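Local coordinates for Fe-regulated protein B (Neisseria meningitidis, PDB 4AIP) that probably carries iron across the meningococcal outer membrane as a TonB-dependent transporter, a plugged beta-barrel of the kind generally assigned to siderophore uptake, at residues G528-G540 against G552-A564. Residues are numbered along the deposited sequence; the frame is centred on the assembly and turned at random.
Sequences GTKAERARNTEIG and GSYFWQTIKDALA
Thr537 and Trp556 face each other as a hydrogen-bonded pair in an antiparallel beta hairpin of the transmembrane barrel, a worked example of how neighbouring barrel strands are zipped together. Thr537 N meets Trp556 O at 2.7 Å, and the return bond from Trp556 N to Thr537 O is equally short and nearly linear (N-H...O 168°). The same two-bond pattern joins Arg533 with Lys560, Arg535 with Thr558 and Ile539 with Tyr554. On the face bearing these pairs, the indole of Trp556 is turned with its benzo edge toward the partner strand, CG standing anti to the carbonyl carbon (chi1 -57°). Its CE3 thereby meets Thr537 O near the ring plane at 3.2 Å, while Ile539 CG1 packs obliquely against CZ3 at 4.0 Å. Tyr554 CD1 lies above one face of the same indole, near the rim. Farther along, the guanidinium of Arg535 lays one face over Thr558.

The other face looks toward the plug domain. There Ala534 CB rests on Ile559 CG1, 3.9 Å away, and the carboxylate of Glu538 leans past Phe555 CB, with OE1 in a salt bridge to Arg110, which also makes a cation-pi contact with the Phe555 ring. Gln557 NE2 bonds to Thr163 O and Ser553 OG takes a bond from Ser65 N, so both strands contact the plug through polar side chains. Where the chain turns a corner at Asp561, Glu532 stretches across: OE1 pairs with Arg509, and OE2 accepts Leu563 N through its anti lone pair, at 3.2 Å.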
ATOM      1  N   GLY B 528      36.226 -26.562 -20.289  1.00 39.49           N
ATOM      2  CA  GLY B 528      35.474 -27.689 -20.840  1.00 39.18           C
ATOM      3  C   GLY B 528      34.204 -28.014 -20.101  1.00 37.26           C
ATOM      4  O   GLY B 528      33.640 -29.070 -20.321  1.00 38.21           O
ATOM      5  N   THR B 529      33.750 -27.109 -19.222  1.00 33.55           N
ATOM      6  CA  THR B 529      32.725 -27.506 -18.265  1.00 29.11           C
ATOM      7  C   THR B 529      31.485 -27.859 -18.967  1.00 28.81           C
ATOM      8  O   THR B 529      31.198 -27.326 -20.014  1.00 29.83           O
ATOM      9  CB  THR B 529      32.555 -26.619 -17.013  1.00 27.08           C
ATOM     10  OG1 THR B 529      31.177 -26.296 -16.796  1.00 25.07           O
ATOM     11  CG2 THR B 529      33.342 -25.427 -17.086  1.00 23.31           C
ATOM     12  N   LYS B 530      30.778 -28.829 -18.428  1.00 27.83           N
ATOM     13  CA  LYS B 530      29.621 -29.322 -19.124  1.00 26.84           C
ATOM     14  C   LYS B 530      28.494 -29.553 -18.202  1.00 26.25           C
ATOM     15  O   LYS B 530      28.573 -29.306 -17.009  1.00 26.99           O
ATOM     16  CB  LYS B 530      29.959 -30.605 -19.793  1.00 25.64           C
ATOM     17  CG  LYS B 530      30.982 -31.353 -18.980  1.00 24.64           C
ATOM     18  CD  LYS B 530      30.973 -32.754 -19.382  1.00 23.41           C
ATOM     19  CE  LYS B 530      31.047 -32.854 -20.929  1.00 23.92           C
ATOM     20  NZ  LYS B 530      32.386 -32.341 -21.378  1.00 24.32           N
ATOM     21  N   ALA B 531      27.420 -30.036 -18.798  1.00 24.11           N
ATOM     22  CA  ALA B 531      26.197 -30.176 -18.086  1.00 21.72           C
ATOM     23  C   ALA B 531      26.269 -31.467 -17.271  1.00 20.19           C
ATOM     24  O   ALA B 531      26.973 -32.391 -17.619  1.00 18.98           O
ATOM     25  CB  ALA B 531      25.000 -30.200 -19.072  1.00 20.83           C
ATOM     26  N   GLU B 532      25.532 -31.481 -16.171  1.00 18.48           N
ATOM     27  CA  GLU B 532      25.279 -32.661 -15.378  1.00 15.90           C
ATOM     28  C   GLU B 532      24.405 -33.582 -16.192  1.00 14.47           C
ATOM     29  O   GLU B 532      23.560 -33.113 -16.972  1.00 12.74           O
ATOM     30  CB  GLU B 532      24.502 -32.275 -14.117  1.00 16.55           C
ATOM     31  CG  GLU B 532      25.339 -31.455 -13.177  1.00 19.08           C
ATOM     32  CD  GLU B 532      24.578 -30.920 -11.972  1.00 21.08           C
ATOM     33  OE1 GLU B 532      23.314 -30.840 -12.061  1.00 20.42           O
ATOM     34  OE2 GLU B 532      25.245 -30.562 -10.970  1.00 19.72           O
ATOM     35  N   ARG B 533      24.558 -34.886 -16.001  1.00 13.88           N
ATOM     36  CA  ARG B 533      23.816 -35.785 -16.802  1.00 15.32           C
ATOM     37  C   ARG B 533      23.360 -36.979 -16.017  1.00 16.20           C
ATOM     38  O   ARG B 533      24.164 -37.721 -15.478  1.00 17.01           O
ATOM     39  CB  ARG B 533      24.631 -36.239 -17.991  1.00 16.85           C
ATOM     40  CG  ARG B 533      23.783 -37.024 -18.933  1.00 18.81           C
ATOM     41  CD  ARG B 533      24.558 -37.229 -20.195  1.00 22.18           C
ATOM     42  NE  ARG B 533      23.681 -37.694 -21.283  1.00 21.94           N
ATOM     43  CZ  ARG B 533      23.827 -38.832 -21.939  1.00 21.06           C
ATOM     44  NH1 ARG B 533      24.844 -39.648 -21.702  1.00 21.71           N
ATOM     45  NH2 ARG B 533      22.944 -39.153 -22.849  1.00 22.36           N
ATOM     46  N   ALA B 534      22.047 -37.182 -16.036  1.00 16.57           N
ATOM     47  CA  ALA B 534      21.386 -38.120 -15.165  1.00 17.47           C
ATOM     48  C   ALA B 534      21.028 -39.349 -15.932  1.00 18.34           C
ATOM     49  O   ALA B 534      20.580 -39.252 -17.087  1.00 19.57           O
ATOM     50  CB  ALA B 534      20.062 -37.501 -14.593  1.00 17.61           C
ATOM     51  N   ARG B 535      21.143 -40.500 -15.263  1.00 17.05           N
ATOM     52  CA  ARG B 535      20.702 -41.751 -15.804  1.00 16.62           C
ATOM     53  C   ARG B 535      19.814 -42.292 -14.712  1.00 16.87           C
ATOM     54  O   ARG B 535      20.284 -42.673 -13.609  1.00 16.61           O
ATOM     55  CB  ARG B 535      21.914 -42.670 -16.077  1.00 18.30           C
ATOM     56  CG  ARG B 535      21.596 -43.908 -16.985  1.00 20.36           C
ATOM     57  CD  ARG B 535      22.241 -45.219 -16.542  1.00 21.40           C
ATOM     58  NE  ARG B 535      23.606 -44.973 -16.100  1.00 24.15           N
ATOM     59  CZ  ARG B 535      24.238 -45.644 -15.126  1.00 23.74           C
ATOM     60  NH1 ARG B 535      23.633 -46.605 -14.488  1.00 21.65           N
ATOM     61  NH2 ARG B 535      25.484 -45.328 -14.787  1.00 24.64           N
ATOM     62  N   ASN B 536      18.526 -42.295 -14.991  1.00 15.33           N
ATOM     63  CA  ASN B 536      17.568 -42.635 -14.009  1.00 15.44           C
ATOM     64  C   ASN B 536      16.802 -43.876 -14.475  1.00 15.86           C
ATOM     65  O   ASN B 536      16.167 -43.894 -15.535  1.00 17.49           O
ATOM     66  CB  ASN B 536      16.643 -41.445 -13.724  1.00 16.87           C
ATOM     67  CG  ASN B 536      15.441 -41.834 -12.886  1.00 20.57           C
ATOM     68  OD1 ASN B 536      15.543 -42.025 -11.644  1.00 21.71           O
ATOM     69  ND2 ASN B 536      14.286 -41.995 -13.564  1.00 22.96           N
ATOM     70  N   THR B 537      16.881 -44.931 -13.673  1.00 15.64           N
ATOM     71  CA  THR B 537      16.195 -46.167 -13.998  1.00 17.26           C
ATOM     72  C   THR B 537      15.222 -46.405 -12.912  1.00 18.07           C
ATOM     73  O   THR B 537      15.580 -46.237 -11.732  1.00 17.59           O
ATOM     74  CB  THR B 537      17.165 -47.358 -13.915  1.00 18.44           C
ATOM     75  OG1 THR B 537      18.339 -47.063 -14.703  1.00 19.94           O
ATOM     76  CG2 THR B 537      16.483 -48.634 -14.419  1.00 18.94           C
ATOM     77  N   GLU B 538      14.014 -46.825 -13.263  1.00 17.53           N
ATOM     78  CA  GLU B 538      13.099 -47.139 -12.198  1.00 17.90           C
ATOM     79  C   GLU B 538      11.980 -48.071 -12.560  1.00 18.10           C
ATOM     80  O   GLU B 538      11.640 -48.195 -13.743  1.00 20.23           O
ATOM     81  CB  GLU B 538      12.612 -45.836 -11.571  1.00 19.13           C
ATOM     82  CG  GLU B 538      11.473 -45.109 -12.125  1.00 19.78           C
ATOM     83  CD  GLU B 538      11.108 -43.980 -11.152  1.00 22.83           C
ATOM     84  OE1 GLU B 538      11.852 -42.938 -11.112  1.00 20.27           O
ATOM     85  OE2 GLU B 538      10.086 -44.178 -10.403  1.00 23.51           O
ATOM     86  N   ILE B 539      11.430 -48.740 -11.559  1.00 17.11           N
ATOM     87  CA  ILE B 539      10.268 -49.642 -11.749  1.00 16.05           C
ATOM     88  C   ILE B 539       9.083 -49.228 -10.869  1.00 14.02           C
ATOM     89  O   ILE B 539       9.271 -48.460  -9.906  1.00 12.38           O
ATOM     90  CB  ILE B 539      10.638 -51.099 -11.399  1.00 18.18           C
ATOM     91  CG1 ILE B 539      11.430 -51.131 -10.088  1.00 19.60           C
ATOM     92  CG2 ILE B 539      11.530 -51.678 -12.557  1.00 19.55           C
ATOM     93  CD1 ILE B 539      11.238 -52.356  -9.285  1.00 20.95           C
ATOM     94  N   GLY B 540       7.895 -49.740 -11.182  1.00 12.11           N
ATOM     95  CA  GLY B 540       6.731 -49.339 -10.451  1.00 11.35           C
ATOM     96  C   GLY B 540       5.532 -50.203 -10.687  1.00 12.21           C
ATOM     97  O   GLY B 540       5.524 -51.017 -11.599  1.00 12.67           O
ATOM     98  N   GLY B 552       3.666 -48.268  -6.029  1.00 10.41           N
ATOM     99  CA  GLY B 552       5.032 -48.457  -5.519  1.00  8.24           C
ATOM    100  C   GLY B 552       6.013 -48.068  -6.626  1.00  8.76           C
ATOM    101  O   GLY B 552       5.718 -48.213  -7.831  1.00  8.04           O
ATOM    102  N   SER B 553       7.164 -47.565  -6.201  1.00  7.65           N
ATOM    103  CA  SER B 553       8.193 -47.138  -7.086  1.00  9.41           C
ATOM    104  C   SER B 553       9.527 -47.491  -6.408  1.00 10.23           C
ATOM    105  O   SER B 553       9.708 -47.287  -5.191  1.00 10.04           O
ATOM    106  CB  SER B 553       8.133 -45.614  -7.333  1.00  9.69           C
ATOM    107  OG  SER B 553       7.358 -45.263  -8.506  1.00 14.84           O
ATOM    108  N   TYR B 554      10.426 -48.087  -7.197  1.00 10.07           N
ATOM    109  CA  TYR B 554      11.849 -48.114  -6.870  1.00  9.39           C
ATOM    110  C   TYR B 554      12.612 -47.412  -7.984  1.00  9.15           C
ATOM    111  O   TYR B 554      12.226 -47.486  -9.167  1.00  9.75           O
ATOM    112  CB  TYR B 554      12.354 -49.539  -6.640  1.00  9.50           C
ATOM    113  CG  TYR B 554      13.529 -49.557  -5.659  1.00  9.64           C
ATOM    114  CD1 TYR B 554      14.795 -49.130  -6.070  1.00  6.80           C
ATOM    115  CD2 TYR B 554      13.360 -49.901  -4.308  1.00  6.60           C
ATOM    116  CE1 TYR B 554      15.858 -49.093  -5.211  1.00  7.06           C
ATOM    117  CE2 TYR B 554      14.426 -49.848  -3.433  1.00  5.86           C
ATOM    118  CZ  TYR B 554      15.667 -49.431  -3.877  1.00  8.85           C
ATOM    119  OH  TYR B 554      16.756 -49.368  -3.028  1.00 15.65           O
ATOM    120  N   PHE B 555      13.660 -46.690  -7.607  1.00  8.41           N
ATOM    121  CA  PHE B 555      14.414 -45.869  -8.569  1.00  8.12           C
ATOM    122  C   PHE B 555      15.853 -45.948  -8.246  1.00  8.32           C
ATOM    123  O   PHE B 555      16.228 -46.126  -7.070  1.00  8.12           O
ATOM    124  CB  PHE B 555      13.964 -44.359  -8.559  1.00  8.44           C
ATOM    125  CG  PHE B 555      14.265 -43.625  -7.235  1.00  7.17           C
ATOM    126  CD1 PHE B 555      15.497 -43.038  -7.034  1.00  9.86           C
ATOM    127  CD2 PHE B 555      13.337 -43.564  -6.215  1.00  4.14           C
ATOM    128  CE1 PHE B 555      15.801 -42.400  -5.862  1.00  4.88           C
ATOM    129  CE2 PHE B 555      13.651 -42.935  -5.027  1.00  4.44           C
ATOM    130  CZ  PHE B 555      14.882 -42.348  -4.863  1.00  4.34           C
ATOM    131  N   TRP B 556      16.659 -45.825  -9.315  1.00 10.35           N
ATOM    132  CA  TRP B 556      18.119 -45.660  -9.260  1.00  9.69           C
ATOM    133  C   TRP B 556      18.535 -44.482 -10.108  1.00  9.99           C
ATOM    134  O   TRP B 556      18.096 -44.373 -11.280  1.00 10.51           O
ATOM    135  CB  TRP B 556      18.835 -46.909  -9.795  1.00 10.55           C
ATOM    136  CG  TRP B 556      18.482 -48.214  -9.088  1.00 11.91           C
ATOM    137  CD1 TRP B 556      19.218 -48.843  -8.107  1.00  7.02           C
ATOM    138  CD2 TRP B 556      17.310 -49.040  -9.326  1.00  9.16           C
ATOM    139  NE1 TRP B 556      18.548 -49.998  -7.711  1.00  9.62           N
ATOM    140  CE2 TRP B 556      17.403 -50.159  -8.453  1.00  9.43           C
ATOM    141  CE3 TRP B 556      16.218 -48.962 -10.235  1.00 10.18           C
ATOM    142  CZ2 TRP B 556      16.449 -51.198  -8.431  1.00  9.88           C
ATOM    143  CZ3 TRP B 556      15.237 -49.993 -10.219  1.00 13.31           C
ATOM    144  CH2 TRP B 556      15.374 -51.110  -9.294  1.00 12.58           C
ATOM    145  N   GLN B 557      19.364 -43.611  -9.523  1.00  9.94           N
ATOM    146  CA  GLN B 557      19.831 -42.406 -10.203  1.00 10.80           C
ATOM    147  C   GLN B 557      21.370 -42.310 -10.161  1.00 11.99           C
ATOM    148  O   GLN B 557      21.987 -42.447  -9.083  1.00 12.58           O
ATOM    149  CB  GLN B 557      19.216 -41.167  -9.545  1.00  9.68           C
ATOM    150  CG  GLN B 557      19.714 -39.816 -10.110  1.00 11.80           C
ATOM    151  CD  GLN B 557      18.868 -39.313 -11.304  1.00 18.45           C
ATOM    152  OE1 GLN B 557      18.762 -39.974 -12.354  1.00 20.03           O
ATOM    153  NE2 GLN B 557      18.221 -38.176 -11.125  1.00 20.52           N
ATOM    154  N   THR B 558      21.985 -42.056 -11.315  1.00 13.22           N
ATOM    155  CA  THR B 558      23.384 -41.620 -11.338  1.00 14.24           C
ATOM    156  C   THR B 558      23.445 -40.313 -12.085  1.00 15.20           C
ATOM    157  O   THR B 558      22.817 -40.174 -13.133  1.00 17.29           O
ATOM    158  CB  THR B 558      24.331 -42.690 -12.053  1.00 16.07           C
ATOM    159  OG1 THR B 558      24.303 -43.913 -11.319  1.00 15.45           O
ATOM    160  CG2 THR B 558      25.798 -42.243 -12.129  1.00 13.30           C
ATOM    161  N   ILE B 559      24.222 -39.355 -11.579  1.00 14.78           N
ATOM    162  CA  ILE B 559      24.378 -38.095 -12.272  1.00 12.90           C
ATOM    163  C   ILE B 559      25.839 -37.750 -12.326  1.00 14.76           C
ATOM    164  O   ILE B 559      26.485 -37.593 -11.272  1.00 15.57           O
ATOM    165  CB  ILE B 559      23.642 -36.936 -11.597  1.00 12.84           C
ATOM    166  CG1 ILE B 559      22.182 -37.286 -11.302  1.00 11.33           C
ATOM    167  CG2 ILE B 559      23.703 -35.655 -12.497  1.00 10.34           C
ATOM    168  CD1 ILE B 559      21.402 -36.101 -10.755  1.00  8.82           C
ATOM    169  N   LYS B 560      26.348 -37.590 -13.550  1.00 14.26           N
ATOM    170  CA  LYS B 560      27.763 -37.353 -13.789  1.00 14.38           C
ATOM    171  C   LYS B 560      27.997 -35.879 -13.919  1.00 15.88           C
ATOM    172  O   LYS B 560      27.067 -35.138 -14.305  1.00 16.37           O
ATOM    173  CB  LYS B 560      28.177 -38.050 -15.092  1.00 12.96           C
ATOM    174  CG  LYS B 560      27.981 -39.604 -15.038  1.00 16.84           C
ATOM    175  CD  LYS B 560      28.880 -40.416 -16.036  1.00 22.47           C
ATOM    176  CE  LYS B 560      28.920 -41.853 -15.601  1.00 39.17           C
ATOM    177  NZ  LYS B 560      29.974 -42.598 -16.307  1.00 50.36           N
ATOM    178  N   ASP B 561      29.224 -35.435 -13.627  1.00 17.44           N
ATOM    179  CA  ASP B 561      29.653 -34.040 -13.831  1.00 19.07           C
ATOM    180  C   ASP B 561      28.932 -32.991 -12.962  1.00 18.82           C
ATOM    181  O   ASP B 561      28.798 -31.802 -13.331  1.00 22.28           O
ATOM    182  CB  ASP B 561      29.614 -33.647 -15.305  1.00 19.67           C
ATOM    183  CG  ASP B 561      30.532 -34.508 -16.159  1.00 30.68           C
ATOM    184  OD1 ASP B 561      31.661 -34.725 -15.725  1.00 23.59           O
ATOM    185  OD2 ASP B 561      30.143 -34.951 -17.259  1.00 49.10           O
ATOM    186  N   ALA B 562      28.527 -33.411 -11.771  1.00 16.31           N
ATOM    187  CA  ALA B 562      27.991 -32.481 -10.792  1.00 13.35           C
ATOM    188  C   ALA B 562      28.916 -31.287 -10.563  1.00 13.85           C
ATOM    189  O   ALA B 562      30.154 -31.417 -10.598  1.00 12.93           O
ATOM    190  CB  ALA B 562      27.745 -33.196  -9.489  1.00 13.41           C
ATOM    191  N   LEU B 563      28.320 -30.120 -10.288  1.00 13.62           N
ATOM    192  CA  LEU B 563      29.081 -28.909 -10.149  1.00 14.21           C
ATOM    193  C   LEU B 563      28.625 -28.275  -8.899  1.00 15.60           C
ATOM    194  O   LEU B 563      27.426 -28.218  -8.637  1.00 15.55           O
ATOM    195  CB  LEU B 563      28.742 -27.884 -11.249  1.00 11.83           C
ATOM    196  CG  LEU B 563      28.696 -28.325 -12.711  1.00 13.43           C
ATOM    197  CD1 LEU B 563      27.244 -28.471 -13.183  1.00  6.64           C
ATOM    198  CD2 LEU B 563      29.429 -27.268 -13.479  1.00  9.58           C
ATOM    199  N   ALA B 564      29.533 -27.677  -8.144  1.00 19.19           N
ATOM    200  CA  ALA B 564      29.017 -26.949  -7.009  1.00 21.54           C
ATOM    201  C   ALA B 564      29.796 -25.694  -6.745  1.00 25.50           C
ATOM    202  O   ALA B 564      29.407 -24.632  -7.204  1.00 26.08           O
ATOM    203  CB  ALA B 564      28.935 -27.837  -5.776  1.00 18.85           C
TER